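Transferrin (Manduca sexta, PDB 6WB6) binds a single ferric ion together with carbonate and transports the iron as a secreted insect transferrin. Local coordinates at residues F159-I164 with C186-H191; G166-D171 with E193-P198; G110-H115 with H213-V218; A135-M140 with K153-F158; V93-K98 with F249-V254. All blocks are in the same frame, centred on the assembly; numbering follows the deposited sequence.

All five contacts lie in the iron-binding N-terminal half and illustrate how chemistry follows position in a fold. Contacts 1, 3 and 5 reach the same mixed sheet: contact 5 is a buried antiparallel strand pair rich in apolar side chains, contact 3 joins a short parallel bridge to a partly buried arginine-glutamate pair, and contact 1, also buried, adds a covalent tie at strand 161-163. Contact 4, buried and formed by apolar side chains, packs a loop on helix 147-158. Contact 2, partly buried, relies on a salt bridge and a glycine's backbone bond. Disulfide Cys-186 to Cys-195 links contacts 1 and 2, while backbone atoms join Phe-158 of contact 4 to Gly-110 of contact 3.

Contact 1 (F159-I164 with C186-H191); sequences FAKSCI and CSMCEH
Met-188 lays its side chain across the backbone of Ser-162 and against Lys-161, the two side chains crossing at about a right angle. Its CG sits 3.8 Å from Lys-161 CB, and the bend at chi2 brings SD back so that it also touches Lys-161 CB and CD. Further along the extended lysine chain, CD rests 3.8 Å from Ser-187 CB. The backbone repeats the grip: Met-188 N donates to Ser-162 O at 2.9 Å, a fairly straight bond (163°). An alanine in place of Met-188 would probably leave the apolar flank of Lys-161 without its cover and set that chain freer to move. Next along the strand, Cys-163 SG, anti to its backbone N (chi1 178°), is joined to Cys-189 SG at 2.0 Å with a chi3 of 108°. Ser-162 points its CB away from the partner loop, and its hydroxyl bonds that of Ser-113 on the adjacent strand. A type I beta turn, Cys-186 to Cys-189, presents both Met-188 N and the half-cystine, giving a disulfide-braced turn docked on strand 161-163 of the transferrin iron-binding lobe.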
# COMPACT_ATOMS: atom_id res chain seq x y z
N PHE A 159 -14.21 5.23 -24.59
CA PHE A 159 -15.41 5.96 -24.23
C PHE A 159 -15.22 7.43 -24.57
O PHE A 159 -14.10 7.95 -24.55
CB PHE A 159 -15.74 5.74 -22.75
CG PHE A 159 -16.02 4.28 -22.40
CD1 PHE A 159 -17.04 3.58 -23.02
CD2 PHE A 159 -15.26 3.62 -21.46
CE1 PHE A 159 -17.31 2.24 -22.72
CE2 PHE A 159 -15.52 2.28 -21.14
CZ PHE A 159 -16.55 1.60 -21.76
N ALA A 160 -16.31 8.07 -24.96
CA ALA A 160 -16.29 9.50 -25.23
C ALA A 160 -16.03 10.28 -23.96
O ALA A 160 -15.19 11.18 -23.92
CB ALA A 160 -17.63 9.94 -25.84
N LYS A 161 -16.78 9.95 -22.92
CA LYS A 161 -16.62 10.54 -21.61
C LYS A 161 -16.92 9.44 -20.61
O LYS A 161 -17.58 8.45 -20.94
CB LYS A 161 -17.56 11.73 -21.39
CG LYS A 161 -17.44 12.85 -22.36
CD LYS A 161 -18.32 14.04 -21.92
CE LYS A 161 -17.93 15.31 -22.64
NZ LYS A 161 -18.98 16.34 -22.49
N SER A 162 -16.43 9.61 -19.39
CA SER A 162 -16.75 8.65 -18.35
C SER A 162 -16.83 9.37 -17.01
O SER A 162 -16.59 10.58 -16.92
CB SER A 162 -15.73 7.53 -18.30
OG SER A 162 -15.39 7.06 -19.60
N CYS A 163 -17.23 8.62 -15.99
CA CYS A 163 -16.99 9.02 -14.61
C CYS A 163 -16.26 7.89 -13.90
O CYS A 163 -16.88 6.87 -13.56
CB CYS A 163 -18.29 9.35 -13.85
SG CYS A 163 -17.92 9.78 -12.16
N ILE A 164 -14.97 8.09 -13.62
CA ILE A 164 -14.19 7.06 -12.94
C ILE A 164 -13.38 7.70 -11.83
O ILE A 164 -12.19 8.00 -12.00
CB ILE A 164 -13.28 6.28 -13.91
CG1 ILE A 164 -14.09 5.64 -15.03
CG2 ILE A 164 -12.62 5.13 -13.15
CD1 ILE A 164 -13.21 4.84 -16.03
N CYS A 186 -13.49 11.88 -16.07
CA CYS A 186 -14.14 12.53 -14.94
C CYS A 186 -15.29 13.46 -15.36
O CYS A 186 -15.92 14.06 -14.49
CB CYS A 186 -13.10 13.34 -14.15
SG CYS A 186 -11.62 12.39 -13.65
N SER A 187 -15.57 13.58 -16.67
CA SER A 187 -16.49 14.59 -17.20
C SER A 187 -17.95 14.25 -16.92
O SER A 187 -18.79 15.15 -16.93
CB SER A 187 -16.33 14.74 -18.71
OG SER A 187 -14.98 14.82 -19.04
N MET A 188 -18.26 12.98 -16.71
CA MET A 188 -19.59 12.55 -16.34
C MET A 188 -19.84 12.60 -14.83
O MET A 188 -20.98 12.38 -14.40
CB MET A 188 -19.82 11.12 -16.84
CG MET A 188 -19.75 10.96 -18.35
SD MET A 188 -20.83 12.10 -19.26
CE MET A 188 -22.44 11.45 -18.84
N CYS A 189 -18.83 12.92 -14.03
CA CYS A 189 -18.99 12.91 -12.58
C CYS A 189 -19.71 14.16 -12.09
O CYS A 189 -19.79 15.19 -12.76
CB CYS A 189 -17.65 12.83 -11.88
SG CYS A 189 -16.71 11.40 -12.38
N GLU A 190 -20.19 14.06 -10.85
CA GLU A 190 -20.86 15.20 -10.24
C GLU A 190 -19.91 16.36 -10.11
O GLU A 190 -20.28 17.51 -10.35
CB GLU A 190 -21.44 14.84 -8.88
CG GLU A 190 -22.10 16.02 -8.20
CD GLU A 190 -22.45 15.77 -6.75
OE1 GLU A 190 -21.81 14.92 -6.08
OE2 GLU A 190 -23.40 16.44 -6.29
N HIS A 191 -18.66 16.09 -9.73
CA HIS A 191 -17.65 17.14 -9.61
C HIS A 191 -16.41 16.71 -10.38
O HIS A 191 -15.53 16.02 -9.84
CB HIS A 191 -17.39 17.47 -8.15
CG HIS A 191 -18.48 18.34 -7.58
ND1 HIS A 191 -19.69 17.82 -7.15
CD2 HIS A 191 -18.58 19.68 -7.46
CE1 HIS A 191 -20.47 18.81 -6.75
NE2 HIS A 191 -19.82 19.95 -6.92

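Contact 2 (G166-D171 with E193-P198); sequences GKWSPD and ERCDYP
Gly-166 and Asp-196 meet where the two loops come nearest, with Cys-195 completing the trio that loses most surface. Gly-166 N donates to Cys-195 O at 3.0 Å. The glycine's CA lies 3.4 Å from Asp-196 OD1 and also approaches Tyr-197 CE2. Its backbone angles (115/-170) would jam a CB against the preceding carbonyl oxygen, so this conformation on its own requires a glycine.

Asp-196 divides its carboxylate between two tasks. OD2 offers its syn lone pair to Lys-167 NZ at 2.9 Å, a salt bridge across the contact, whereas OD1 accepts from the backbone N of Tyr-197 on its anti side, tilted out of the carboxylate plane. These two grips would hold the carboxylate's rotation. The lysine reaches it by bending at chi2 and chi4, and its CE also comes within 3.5 Å of Asp-196 OD2.

Cys-195 turns toward the first loop and sets SG 3.9 Å from Trp-168 CZ2, an oblique sulfur-aromatic contact; that sulfur is in disulfide linkage with Cys-186. Trp-168 NE1 bonds Ile-164 O, and Tyr-197 OH bonds Arg-120 NH1 of the carbonate pocket. The contact thus pins the loop between strand 161-163 and helix 172-181 to the one leading into helix 203-213, with Lys-179 of helix 172-181 bonding both Gly-166 O and Cys-195 O.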
# COMPACT_ATOMS: atom_id res chain seq x y z
N GLY A 166 -11.72 8.37 -7.88
CA GLY A 166 -10.91 7.65 -6.92
C GLY A 166 -9.43 7.89 -7.15
O GLY A 166 -9.02 8.73 -7.95
N LYS A 167 -8.63 7.10 -6.44
CA LYS A 167 -7.17 7.24 -6.49
C LYS A 167 -6.65 6.37 -7.63
O LYS A 167 -6.48 5.16 -7.48
CB LYS A 167 -6.56 6.86 -5.15
CG LYS A 167 -7.01 7.71 -3.97
CD LYS A 167 -7.23 9.17 -4.33
CE LYS A 167 -6.99 10.12 -3.16
NZ LYS A 167 -8.14 10.20 -2.23
N TRP A 168 -6.43 6.99 -8.78
CA TRP A 168 -5.89 6.28 -9.94
C TRP A 168 -4.43 5.87 -9.72
O TRP A 168 -3.99 4.82 -10.21
CB TRP A 168 -5.97 7.18 -11.16
CG TRP A 168 -7.30 7.63 -11.56
CD1 TRP A 168 -8.50 7.39 -10.94
CD2 TRP A 168 -7.58 8.45 -12.70
NE1 TRP A 168 -9.51 7.99 -11.64
CE2 TRP A 168 -8.98 8.65 -12.72
CE3 TRP A 168 -6.79 9.01 -13.71
CZ2 TRP A 168 -9.59 9.42 -13.71
CZ3 TRP A 168 -7.38 9.76 -14.67
CH2 TRP A 168 -8.78 9.96 -14.69
N SER A 169 -3.67 6.71 -9.04
CA SER A 169 -2.34 6.38 -8.59
C SER A 169 -2.24 6.55 -7.08
O SER A 169 -2.78 7.52 -6.54
CB SER A 169 -1.27 7.28 -9.25
OG SER A 169 -0.06 7.18 -8.52
N PRO A 170 -1.52 5.67 -6.39
CA PRO A 170 -1.20 5.93 -4.98
C PRO A 170 -0.28 7.11 -4.79
O PRO A 170 -0.13 7.56 -3.65
CB PRO A 170 -0.52 4.63 -4.53
CG PRO A 170 0.16 4.13 -5.77
CD PRO A 170 -0.77 4.51 -6.92
N ASP A 171 0.33 7.63 -5.85
CA ASP A 171 1.19 8.79 -5.69
C ASP A 171 0.37 10.03 -5.96
O ASP A 171 -0.12 10.21 -7.08
CB ASP A 171 2.40 8.74 -6.62
CG ASP A 171 3.25 9.99 -6.51
OD1 ASP A 171 3.76 10.28 -5.40
OD2 ASP A 171 3.41 10.68 -7.54
N GLU A 193 -13.66 18.24 -11.65
CA GLU A 193 -12.32 18.69 -11.27
C GLU A 193 -11.74 17.83 -10.16
O GLU A 193 -10.54 17.57 -10.14
CB GLU A 193 -12.36 20.16 -10.85
N ARG A 194 -12.60 17.33 -9.27
CA ARG A 194 -12.18 16.55 -8.10
C ARG A 194 -12.09 15.06 -8.39
O ARG A 194 -11.15 14.40 -7.94
CB ARG A 194 -13.15 16.79 -6.95
CG ARG A 194 -12.80 16.08 -5.68
CD ARG A 194 -13.16 16.94 -4.48
NE ARG A 194 -12.55 16.43 -3.26
CZ ARG A 194 -13.04 15.42 -2.55
NH1 ARG A 194 -14.16 14.82 -2.93
NH2 ARG A 194 -12.42 15.01 -1.46
N CYS A 195 -13.07 14.52 -9.11
CA CYS A 195 -13.02 13.13 -9.58
C CYS A 195 -12.70 12.19 -8.44
O CYS A 195 -11.95 11.23 -8.61
CB CYS A 195 -11.98 12.96 -10.69
SG CYS A 195 -12.23 11.56 -11.85
N ASP A 196 -13.22 12.48 -7.25
CA ASP A 196 -13.01 11.63 -6.09
C ASP A 196 -14.33 11.40 -5.38
O ASP A 196 -15.32 12.07 -5.63
CB ASP A 196 -11.99 12.25 -5.13
CG ASP A 196 -11.14 11.17 -4.42
OD1 ASP A 196 -11.47 9.98 -4.50
OD2 ASP A 196 -10.13 11.53 -3.79
N TYR A 197 -14.34 10.41 -4.49
CA TYR A 197 -15.43 10.26 -3.56
C TYR A 197 -15.44 11.44 -2.59
O TYR A 197 -14.39 12.06 -2.36
CB TYR A 197 -15.31 8.95 -2.78
CG TYR A 197 -15.18 7.74 -3.65
CD1 TYR A 197 -16.27 7.23 -4.30
CD2 TYR A 197 -13.96 7.12 -3.83
CE1 TYR A 197 -16.17 6.14 -5.09
CE2 TYR A 197 -13.85 6.02 -4.61
CZ TYR A 197 -14.96 5.53 -5.24
OH TYR A 197 -14.90 4.43 -6.04
N PRO A 198 -16.61 11.83 -2.07
CA PRO A 198 -17.97 11.46 -2.48
C PRO A 198 -18.33 12.14 -3.79
O PRO A 198 -17.95 13.27 -4.01
CB PRO A 198 -18.87 12.00 -1.35
CG PRO A 198 -17.93 12.46 -0.27
CD PRO A 198 -16.62 12.76 -0.94

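Contact 3 (G110-H115 with H213-V218); sequences GLRSCH and HNNGEV
Arg-112 and Glu-217 meet at the start of a parallel beta bridge, Ser-113 with Val-218, in the mixed sheet of the iron-binding lobe, where strand 112-114 runs beside strand 218-222. Backbone bonds set the register. Arg-112 O takes two donors: Glu-217 N lies 2.6 Å from Arg-112 O, and Val-218 N adds a second, longer bond. Cys-114 N then donates to Val-218 O at 2.7 Å.

Charge and polar side chains cluster beside this bridge. The bend at chi3 (-71°) turns NE of Arg-112 inward, and NE and NH2 grip the single oxygen Asn-215 O side-on, with that oxygen 1° from the guanidinium plane. Over one guanidinium face lies the Glu-217 carboxylate, the two planes 16° apart and stacked. The salt bridge from Arg-112 NH2 to Glu-217 OE2, 3.4 Å, is therefore one of charges alone. Glu-217 OE1 sits over the guanidinium centre and also receives Arg-112 N at 2.8 Å in a nearly straight bond, meeting the donor almost along its C-O axis. Such closeness to a positive group would probably help keep the carboxylate ionised.

Apolar contact is slighter. Leu-111 CD1 meets Val-218 CB at 4.1 Å, and Val-218 CG1 packs on Ser-113 CB. A water finishes the outer edge, donating to Gly-110 O and, at 2.7 Å, to Glu-217 OE1.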
# COMPACT_ATOMS: atom_id res chain seq x y z
N GLY A 110 -17.20 4.80 -27.92
CA GLY A 110 -17.71 6.12 -28.14
C GLY A 110 -18.84 6.52 -27.21
O GLY A 110 -19.31 7.66 -27.30
N LEU A 111 -19.26 5.64 -26.31
CA LEU A 111 -20.35 5.98 -25.41
C LEU A 111 -19.83 6.79 -24.22
O LEU A 111 -18.65 6.75 -23.88
CB LEU A 111 -21.05 4.73 -24.90
CG LEU A 111 -21.79 3.87 -25.91
CD1 LEU A 111 -22.45 2.74 -25.14
CD2 LEU A 111 -22.81 4.62 -26.68
N ARG A 112 -20.74 7.55 -23.61
CA ARG A 112 -20.49 8.15 -22.31
C ARG A 112 -20.79 7.12 -21.22
O ARG A 112 -21.95 6.71 -21.06
CB ARG A 112 -21.34 9.40 -22.14
CG ARG A 112 -21.21 10.43 -23.25
CD ARG A 112 -22.02 11.66 -22.89
NE ARG A 112 -23.45 11.36 -22.98
CZ ARG A 112 -24.12 11.32 -24.12
NH1 ARG A 112 -23.49 11.60 -25.25
NH2 ARG A 112 -25.41 11.02 -24.12
N SER A 113 -19.76 6.74 -20.46
CA SER A 113 -19.77 5.58 -19.58
C SER A 113 -19.78 5.99 -18.11
O SER A 113 -19.10 6.94 -17.72
CB SER A 113 -18.55 4.69 -19.83
OG SER A 113 -17.34 5.36 -19.51
N CYS A 114 -20.54 5.25 -17.30
CA CYS A 114 -20.73 5.54 -15.89
C CYS A 114 -20.20 4.38 -15.07
O CYS A 114 -20.74 3.27 -15.12
CB CYS A 114 -22.21 5.78 -15.57
SG CYS A 114 -23.01 7.05 -16.53
N HIS A 115 -19.18 4.66 -14.27
CA HIS A 115 -18.43 3.65 -13.57
C HIS A 115 -18.58 3.88 -12.08
O HIS A 115 -18.78 5.01 -11.62
CB HIS A 115 -16.92 3.70 -13.93
CG HIS A 115 -16.65 3.42 -15.39
ND1 HIS A 115 -16.26 2.18 -15.85
CD2 HIS A 115 -16.74 4.22 -16.48
CE1 HIS A 115 -16.15 2.22 -17.17
NE2 HIS A 115 -16.41 3.45 -17.57
N HIS A 213 -29.72 10.34 -14.99
CA HIS A 213 -29.85 11.75 -14.69
C HIS A 213 -28.74 12.62 -15.26
O HIS A 213 -28.94 13.84 -15.34
CB HIS A 213 -29.87 11.95 -13.17
CG HIS A 213 -30.90 11.12 -12.47
ND1 HIS A 213 -30.79 10.75 -11.15
CD2 HIS A 213 -32.06 10.57 -12.92
CE1 HIS A 213 -31.84 10.02 -10.81
NE2 HIS A 213 -32.62 9.90 -11.86
N ASN A 214 -27.59 12.06 -15.64
CA ASN A 214 -26.53 12.84 -16.26
C ASN A 214 -26.25 12.38 -17.68
O ASN A 214 -25.13 12.52 -18.18
CB ASN A 214 -25.25 12.82 -15.44
CG ASN A 214 -24.37 14.03 -15.71
OD1 ASN A 214 -24.88 15.09 -16.04
ND2 ASN A 214 -23.06 13.89 -15.55
N ASN A 215 -27.26 11.83 -18.34
CA ASN A 215 -27.18 11.59 -19.78
C ASN A 215 -25.99 10.69 -20.13
O ASN A 215 -25.47 10.74 -21.23
CB ASN A 215 -27.09 12.92 -20.53
CG ASN A 215 -27.55 12.81 -21.96
OD1 ASN A 215 -28.27 11.88 -22.33
ND2 ASN A 215 -27.16 13.78 -22.78
N GLY A 216 -25.56 9.86 -19.18
CA GLY A 216 -24.67 8.76 -19.51
C GLY A 216 -25.36 7.76 -20.41
O GLY A 216 -26.58 7.69 -20.47
N GLU A 217 -24.56 6.96 -21.11
CA GLU A 217 -25.14 6.02 -22.07
C GLU A 217 -24.90 4.57 -21.72
O GLU A 217 -25.55 3.70 -22.32
CB GLU A 217 -24.59 6.30 -23.47
CG GLU A 217 -25.24 7.49 -24.16
CD GLU A 217 -24.33 8.07 -25.23
OE1 GLU A 217 -23.11 8.15 -24.95
OE2 GLU A 217 -24.83 8.44 -26.33
N VAL A 218 -24.01 4.28 -20.79
CA VAL A 218 -23.82 2.93 -20.27
C VAL A 218 -23.35 3.06 -18.83
O VAL A 218 -22.60 3.98 -18.50
CB VAL A 218 -22.82 2.14 -21.14
CG1 VAL A 218 -21.47 2.84 -21.16
CG2 VAL A 218 -22.68 0.73 -20.63
O HOH W 1 -21.50 9.25 -26.76

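Contact 4 (A135-M140 with K153-F158); sequences AVFPKM and KALSTF
Val-136 begins the contact by setting CG1 3.8 Å from CE1 at the edge of the Phe-158 ring. Phe-137 follows with CG anti to its backbone N (chi1 -162°), and its ring edge is directed at the face of Phe-158: CD1 stands over the centre of that ring, with centroids 4.9 Å apart and planes at 57°, an edge-to-face pair. The opposite side of the Phe-137 ring reaches the preceding turn of the helix, CE2 lying 3.7 Å from Ala-154 CB. Pro-138 points toward the helix, where CG touches Ala-154 O and slips past Thr-157 CG2, while CD rests 3.7 Å from Phe-158 CB. An alanine in place of Phe-158 would probably open a gap beside Val-136 and leave the Phe-137 edge without an aromatic face. Met-140 closes the run, its CG 3.5 Å from Ala-154 CB. The loop after helix 121-131 thereby folds back on helix 147-158, and Phe-137 wedges between them, also touching Leu-128 and Leu-131 of helix 121-131.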
# COMPACT_ATOMS: atom_id res chain seq x y z
N ALA A 135 -11.27 -6.61 -30.25
CA ALA A 135 -10.33 -5.90 -31.10
C ALA A 135 -10.58 -4.40 -31.12
O ALA A 135 -9.65 -3.61 -31.29
CB ALA A 135 -10.41 -6.47 -32.52
N VAL A 136 -11.84 -3.98 -30.96
CA VAL A 136 -12.15 -2.57 -31.03
C VAL A 136 -11.56 -1.81 -29.85
O VAL A 136 -11.29 -0.60 -29.94
CB VAL A 136 -13.68 -2.43 -31.16
CG1 VAL A 136 -14.35 -2.92 -29.92
CG2 VAL A 136 -14.09 -1.00 -31.45
N PHE A 137 -11.28 -2.50 -28.75
CA PHE A 137 -10.79 -1.86 -27.53
C PHE A 137 -9.31 -1.51 -27.67
O PHE A 137 -8.52 -2.35 -28.11
CB PHE A 137 -10.98 -2.78 -26.31
CG PHE A 137 -10.90 -2.05 -25.01
CD1 PHE A 137 -11.98 -1.28 -24.56
CD2 PHE A 137 -9.75 -2.12 -24.25
CE1 PHE A 137 -11.90 -0.58 -23.38
CE2 PHE A 137 -9.65 -1.42 -23.06
CZ PHE A 137 -10.74 -0.64 -22.62
N PRO A 138 -8.90 -0.30 -27.27
CA PRO A 138 -7.48 0.07 -27.40
C PRO A 138 -6.58 -0.93 -26.69
O PRO A 138 -6.93 -1.51 -25.67
CB PRO A 138 -7.39 1.44 -26.74
CG PRO A 138 -8.81 1.97 -26.69
CD PRO A 138 -9.71 0.78 -26.68
N LYS A 139 -5.39 -1.12 -27.26
CA LYS A 139 -4.37 -1.94 -26.65
C LYS A 139 -3.72 -1.18 -25.50
O LYS A 139 -3.78 0.05 -25.42
CB LYS A 139 -3.30 -2.33 -27.68
CG LYS A 139 -3.86 -3.12 -28.86
CD LYS A 139 -4.53 -4.38 -28.35
CE LYS A 139 -5.02 -5.29 -29.46
NZ LYS A 139 -5.98 -6.29 -28.93
N MET A 140 -3.10 -1.94 -24.60
CA MET A 140 -2.63 -1.39 -23.34
C MET A 140 -1.18 -1.77 -23.05
O MET A 140 -0.76 -1.73 -21.89
CB MET A 140 -3.57 -1.85 -22.22
CG MET A 140 -4.94 -1.12 -22.24
SD MET A 140 -6.02 -1.75 -20.94
CE MET A 140 -6.55 -3.27 -21.68
N LYS A 153 -5.64 5.41 -20.37
CA LYS A 153 -5.60 5.87 -21.75
C LYS A 153 -6.59 5.08 -22.58
O LYS A 153 -7.40 5.66 -23.30
CB LYS A 153 -4.19 5.73 -22.30
CG LYS A 153 -4.02 6.24 -23.73
CD LYS A 153 -2.54 6.28 -24.10
N ALA A 154 -6.60 3.76 -22.39
CA ALA A 154 -7.52 2.91 -23.12
C ALA A 154 -8.96 3.33 -22.86
O ALA A 154 -9.75 3.49 -23.79
CB ALA A 154 -7.29 1.45 -22.72
N LEU A 155 -9.33 3.50 -21.60
CA LEU A 155 -10.70 3.90 -21.32
C LEU A 155 -11.02 5.27 -21.93
O LEU A 155 -12.05 5.43 -22.59
CB LEU A 155 -10.94 3.87 -19.82
CG LEU A 155 -10.98 2.42 -19.30
CD1 LEU A 155 -10.66 2.39 -17.82
CD2 LEU A 155 -12.35 1.74 -19.60
N SER A 156 -10.13 6.26 -21.76
CA SER A 156 -10.43 7.62 -22.23
C SER A 156 -10.44 7.74 -23.74
O SER A 156 -10.97 8.71 -24.28
CB SER A 156 -9.42 8.62 -21.68
OG SER A 156 -8.16 8.34 -22.19
N THR A 157 -9.83 6.77 -24.43
CA THR A 157 -9.86 6.67 -25.88
C THR A 157 -11.03 5.84 -26.41
O THR A 157 -11.43 6.03 -27.56
CB THR A 157 -8.53 6.04 -26.34
OG1 THR A 157 -7.50 7.02 -26.24
CG2 THR A 157 -8.61 5.50 -27.76
N PHE A 158 -11.59 4.94 -25.61
CA PHE A 158 -12.68 4.09 -26.08
C PHE A 158 -14.03 4.75 -25.80
O PHE A 158 -14.90 4.81 -26.67
CB PHE A 158 -12.59 2.73 -25.39
CG PHE A 158 -13.58 1.69 -25.89
CD1 PHE A 158 -13.42 1.06 -27.11
CD2 PHE A 158 -14.63 1.28 -25.09
CE1 PHE A 158 -14.29 0.07 -27.53
CE2 PHE A 158 -15.50 0.29 -25.52
CZ PHE A 158 -15.33 -0.31 -26.73

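Contact 5 (V93-K98 with F249-V254); sequences VIVVHK and FRYLCV
Phe-249 opens the pairing beside His-97, the two side chains lying side by side. The rings meet obliquely, planes 39° apart, with Phe-249 CE2 3.5 Å from His-97 CD2; Phe-249 also brings its ring edge to Val-96 O and touches Leu-211 of helix 203-213.

Arg-250 forms the hydrogen-bonded antiparallel pair with Val-96. Val-96 N donates to Arg-250 O at 2.9 Å, and Arg-250 N returns a bond to Val-96 O. The arginine chain bends at chi2 (-85°), and its guanidinium lies against Lys-98, whose CB stands over the centre of one face, 3.8 Å from Arg-250 CZ. NH1 bonds the carbonyls of Phe-249 and Glu-247, while NH2 reaches a water that Lys-98 NZ approaches weakly.

Tyr-251 makes the non-hydrogen-bonded pair with Val-95. Its CD1 packs obliquely, 3.7 Å from Val-93 CB and 4.0 Å from Val-95 CG2, and its CA gives a CA-H...O contact to Ile-94 O. Leu-252 N bonds that same oxygen at 2.8 Å, and Leu-252 CB meets Ile-94 CG2 at 4.0 Å.

Backbone bonds fix the register, while apolar side chains and ring carbons pack on the two faces of the pair. At one end the like charges of Lys-98 NZ and Arg-250 NH2 sit 5.2 Å apart; the shared water, the carbonyls that hold Arg-250 and a weak, long ion pair of Lys-98 with Glu-248 probably ease their repulsion.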
# COMPACT_ATOMS: atom_id res chain seq x y z
N VAL A 93 -23.00 -6.01 -14.08
CA VAL A 93 -23.93 -5.84 -15.17
C VAL A 93 -23.57 -4.58 -15.92
O VAL A 93 -22.85 -3.70 -15.43
CB VAL A 93 -25.42 -5.79 -14.68
CG1 VAL A 93 -25.81 -7.16 -14.12
CG2 VAL A 93 -25.65 -4.73 -13.71
N ILE A 94 -24.09 -4.51 -17.14
CA ILE A 94 -24.01 -3.36 -18.03
C ILE A 94 -25.44 -2.84 -18.19
O ILE A 94 -26.34 -3.60 -18.58
CB ILE A 94 -23.44 -3.74 -19.40
CG1 ILE A 94 -22.14 -4.55 -19.28
CG2 ILE A 94 -23.21 -2.47 -20.23
CD1 ILE A 94 -21.67 -5.10 -20.59
N VAL A 95 -25.67 -1.57 -17.89
CA VAL A 95 -27.02 -1.00 -17.90
C VAL A 95 -27.06 0.16 -18.90
O VAL A 95 -26.23 1.08 -18.83
CB VAL A 95 -27.48 -0.56 -16.50
CG1 VAL A 95 -28.91 0.03 -16.55
CG2 VAL A 95 -27.41 -1.75 -15.46
N VAL A 96 -28.03 0.12 -19.81
CA VAL A 96 -28.20 1.11 -20.87
C VAL A 96 -29.65 1.58 -20.89
O VAL A 96 -30.54 0.98 -20.28
CB VAL A 96 -27.83 0.53 -22.25
CG1 VAL A 96 -26.38 0.20 -22.30
CG2 VAL A 96 -28.66 -0.72 -22.54
N HIS A 97 -29.89 2.69 -21.60
CA HIS A 97 -31.24 3.14 -21.90
C HIS A 97 -31.85 2.18 -22.90
O HIS A 97 -31.15 1.68 -23.78
CB HIS A 97 -31.24 4.56 -22.47
CG HIS A 97 -30.82 5.61 -21.49
ND1 HIS A 97 -29.51 5.99 -21.31
CD2 HIS A 97 -31.55 6.36 -20.63
CE1 HIS A 97 -29.44 6.92 -20.39
NE2 HIS A 97 -30.66 7.17 -19.95
N LYS A 98 -33.15 1.90 -22.76
CA LYS A 98 -33.77 0.88 -23.61
C LYS A 98 -33.62 1.19 -25.09
O LYS A 98 -33.49 0.27 -25.91
CB LYS A 98 -35.26 0.73 -23.26
CG LYS A 98 -36.14 1.90 -23.65
CD LYS A 98 -37.61 1.45 -23.71
CE LYS A 98 -38.57 2.61 -23.92
NZ LYS A 98 -39.99 2.14 -23.98
N PHE A 249 -34.99 1.12 -19.12
CA PHE A 249 -33.60 0.68 -19.06
C PHE A 249 -33.53 -0.81 -19.31
O PHE A 249 -34.54 -1.51 -19.25
CB PHE A 249 -32.96 1.04 -17.72
CG PHE A 249 -32.95 2.49 -17.45
CD1 PHE A 249 -34.06 3.11 -16.89
CD2 PHE A 249 -31.87 3.26 -17.82
CE1 PHE A 249 -34.07 4.44 -16.66
CE2 PHE A 249 -31.88 4.61 -17.61
CZ PHE A 249 -33.00 5.21 -17.04
N ARG A 250 -32.32 -1.27 -19.61
CA ARG A 250 -32.09 -2.66 -19.94
C ARG A 250 -30.67 -3.04 -19.53
O ARG A 250 -29.75 -2.22 -19.54
CB ARG A 250 -32.25 -2.91 -21.45
CG ARG A 250 -33.63 -2.58 -22.03
CD ARG A 250 -34.63 -3.72 -21.87
NE ARG A 250 -35.84 -3.46 -22.66
CZ ARG A 250 -36.83 -2.65 -22.30
NH1 ARG A 250 -36.78 -2.01 -21.15
NH2 ARG A 250 -37.87 -2.49 -23.09
N TYR A 251 -30.50 -4.31 -19.17
CA TYR A 251 -29.16 -4.84 -19.14
C TYR A 251 -28.73 -5.05 -20.58
O TYR A 251 -29.53 -5.42 -21.43
CB TYR A 251 -29.09 -6.16 -18.39
CG TYR A 251 -29.54 -6.14 -16.97
CD1 TYR A 251 -28.88 -5.41 -16.00
CD2 TYR A 251 -30.61 -6.92 -16.57
CE1 TYR A 251 -29.30 -5.42 -14.69
CE2 TYR A 251 -31.03 -6.94 -15.28
CZ TYR A 251 -30.39 -6.20 -14.34
OH TYR A 251 -30.84 -6.24 -13.04
N LEU A 252 -27.45 -4.82 -20.85
CA LEU A 252 -26.85 -5.22 -22.10
C LEU A 252 -26.07 -6.50 -21.85
O LEU A 252 -25.20 -6.55 -20.95
CB LEU A 252 -25.95 -4.10 -22.63
CG LEU A 252 -25.18 -4.40 -23.92
CD1 LEU A 252 -26.10 -4.50 -25.13
CD2 LEU A 252 -24.10 -3.34 -24.17
N CYS A 253 -26.40 -7.56 -22.59
CA CYS A 253 -25.81 -8.88 -22.42
C CYS A 253 -24.61 -9.07 -23.35
O CYS A 253 -24.46 -8.37 -24.36
CB CYS A 253 -26.86 -9.96 -22.67
SG CYS A 253 -28.43 -9.66 -21.79
N VAL A 254 -23.72 -10.00 -22.98
CA VAL A 254 -22.56 -10.27 -23.85
C VAL A 254 -23.03 -10.61 -25.26
O VAL A 254 -22.36 -10.30 -26.24
CB VAL A 254 -21.66 -11.38 -23.27
CG1 VAL A 254 -20.42 -11.60 -24.19
CG2 VAL A 254 -21.21 -11.02 -21.88
O HOH W 2 -25.29 -6.92 -18.24
O HOH W 3 -40.03 -0.86 -22.53